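Long-range contact in dimethyladenosine transferase, putative (PDB 2H1R), which probably transfers methyl groups from S-adenosyl-L-methionine to adenines of ribosomal RNA, as a member of the rRNA adenine N6-methyltransferase family: residues A[164-169]-A[201-206]. Residues are numbered along the deposited sequence; the frame is centred on the assembly and turned at random.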
# COMPACT_ATOMS: atom_id res chain seq x y z
N VAL A 164 1.96 -3.15 -2.96
CA VAL A 164 0.50 -3.32 -2.87
C VAL A 164 0.07 -4.77 -3.09
O VAL A 164 -0.77 -5.31 -2.31
CB VAL A 164 -0.21 -2.34 -3.86
CG1 VAL A 164 -1.72 -2.59 -3.91
CG2 VAL A 164 0.03 -0.93 -3.43
N LYS A 165 0.63 -5.41 -4.11
CA LYS A 165 0.25 -6.75 -4.48
C LYS A 165 0.68 -7.76 -3.40
O LYS A 165 0.01 -8.78 -3.20
CB LYS A 165 0.91 -7.14 -5.81
CG LYS A 165 0.25 -6.54 -7.08
CD LYS A 165 1.14 -6.76 -8.30
CE LYS A 165 0.98 -8.18 -8.86
NZ LYS A 165 2.09 -8.49 -9.83
N LEU A 166 1.79 -7.47 -2.73
CA LEU A 166 2.25 -8.38 -1.69
C LEU A 166 1.26 -8.36 -0.54
O LEU A 166 0.88 -9.41 -0.05
CB LEU A 166 3.65 -8.01 -1.17
CG LEU A 166 4.07 -8.91 0.02
CD1 LEU A 166 4.19 -10.32 -0.41
CD2 LEU A 166 5.36 -8.48 0.61
N PHE A 167 0.85 -7.17 -0.13
CA PHE A 167 0.04 -7.04 1.06
C PHE A 167 -1.47 -7.22 0.88
O PHE A 167 -2.17 -7.61 1.84
CB PHE A 167 0.47 -5.80 1.83
CG PHE A 167 1.90 -5.91 2.35
CD1 PHE A 167 2.19 -6.72 3.46
CD2 PHE A 167 2.96 -5.29 1.65
CE1 PHE A 167 3.50 -6.87 3.91
CE2 PHE A 167 4.30 -5.44 2.10
CZ PHE A 167 4.57 -6.22 3.23
N CYS A 168 -1.96 -7.00 -0.34
CA CYS A 168 -3.38 -7.02 -0.61
C CYS A 168 -3.75 -7.67 -1.95
O CYS A 168 -2.89 -7.93 -2.79
CB CYS A 168 -3.94 -5.59 -0.56
SG CYS A 168 -3.49 -4.61 0.90
N LYS A 169 -5.03 -7.95 -2.12
CA LYS A 169 -5.63 -8.10 -3.44
C LYS A 169 -6.22 -6.72 -3.72
O LYS A 169 -7.00 -6.18 -2.91
CB LYS A 169 -6.72 -9.17 -3.44
CG LYS A 169 -6.27 -10.49 -2.81
CD LYS A 169 -7.39 -11.52 -2.79
CE LYS A 169 -8.30 -11.33 -1.56
NZ LYS A 169 -9.68 -11.81 -1.84
N PHE A 201 1.96 -10.46 5.96
CA PHE A 201 2.48 -9.70 7.06
C PHE A 201 3.59 -10.40 7.89
O PHE A 201 4.17 -9.79 8.76
CB PHE A 201 1.35 -9.08 7.86
CG PHE A 201 0.52 -8.15 7.01
CD1 PHE A 201 0.71 -6.78 7.06
CD2 PHE A 201 -0.39 -8.67 6.06
CE1 PHE A 201 -0.04 -5.92 6.22
CE2 PHE A 201 -1.14 -7.82 5.25
CZ PHE A 201 -0.96 -6.45 5.34
N LEU A 202 3.91 -11.63 7.54
CA LEU A 202 5.11 -12.27 8.06
C LEU A 202 6.41 -11.66 7.46
O LEU A 202 7.50 -11.73 8.06
CB LEU A 202 5.02 -13.77 7.81
CG LEU A 202 3.82 -14.43 8.49
CD1 LEU A 202 3.73 -15.89 8.15
CD2 LEU A 202 3.98 -14.25 9.96
N THR A 203 6.27 -10.98 6.32
CA THR A 203 7.42 -10.35 5.65
C THR A 203 7.99 -9.16 6.44
O THR A 203 7.24 -8.34 6.94
CB THR A 203 7.00 -9.81 4.28
OG1 THR A 203 6.53 -10.91 3.51
CG2 THR A 203 8.19 -9.18 3.56
N ASN A 204 9.31 -9.09 6.56
CA ASN A 204 9.96 -7.96 7.17
C ASN A 204 9.96 -6.82 6.17
O ASN A 204 10.73 -6.83 5.18
CB ASN A 204 11.39 -8.33 7.57
CG ASN A 204 12.14 -7.17 8.17
OD1 ASN A 204 11.69 -6.04 8.14
ND2 ASN A 204 13.31 -7.46 8.73
N PHE A 205 9.04 -5.88 6.38
CA PHE A 205 8.81 -4.83 5.39
C PHE A 205 10.02 -3.94 5.11
O PHE A 205 10.21 -3.54 3.96
CB PHE A 205 7.58 -3.98 5.72
CG PHE A 205 7.29 -2.94 4.69
CD1 PHE A 205 6.69 -3.28 3.50
CD2 PHE A 205 7.69 -1.63 4.88
CE1 PHE A 205 6.44 -2.31 2.52
CE2 PHE A 205 7.45 -0.66 3.90
CZ PHE A 205 6.81 -1.01 2.72
N ASP A 206 10.82 -3.64 6.14
CA ASP A 206 12.06 -2.87 5.98
C ASP A 206 13.01 -3.52 4.96
O ASP A 206 13.53 -2.84 4.07
CB ASP A 206 12.79 -2.65 7.32
CG ASP A 206 11.95 -1.80 8.30
OD1 ASP A 206 11.09 -1.03 7.82
OD2 ASP A 206 12.16 -1.90 9.55
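Leu-166 meets Thr-203 tip to tip: its CD2 methyl comes to 4.0 Å from Thr-203 OG1 and 4.1 Å from Thr-203 CG2. That hydroxyl is hydrogen-bonded to the backbone oxygen of Ser-200, and its contact with the leucine methyl is purely van der Waals. Leu-166 also lays its CG over the centre of one face of the Phe-167 ring, 4.0 Å above the plane.

Phe-167, the last residue of its helix, carries most of the contact. With CG anti to its carbonyl carbon (chi1 -65°), its ring lies between those of Phe-201 and Phe-205. Through CD1 it makes an edge-to-face pair with Phe-201, centroids 5.0 Å apart and planes at 58°; this atom stands 3.6 Å above the Phe-201 plane, over the ring centre. Phe-201 CE2 also lies 3.6 Å from the backbone oxygen of Phe-167. Through CE2, across the ring from CD1, Phe-167 meets Phe-205 obliquely, planes at 61°; CE2 comes to 3.5 Å from Phe-205 CD1, near the plane of the Phe-205 ring at its edge. No hydrogen bond crosses between the segments; the three phenylalanines form an aromatic cluster held by apolar contact. Polar ties come just before 201-206, from Phe-167 to Lys-197 through the backbone and from Leu-166 O to Ser-200 OG.

At Cys-168 the chain leaves helical geometry and enters edge strand 168-176 of the mixed sheet of this methyltransferase domain. The cluster joins the end of helix 159-167 to the segment leading into helix 205-216, where the chain passes from the Rossmann-like methyltransferase sheet to the helices that follow it. Ile-127 of helix 119-128 touches both Phe-167 and Phe-205, while Trp-208 of helix 205-216 and Leu-283 of helix 279-291 pack on Leu-166 and Thr-203.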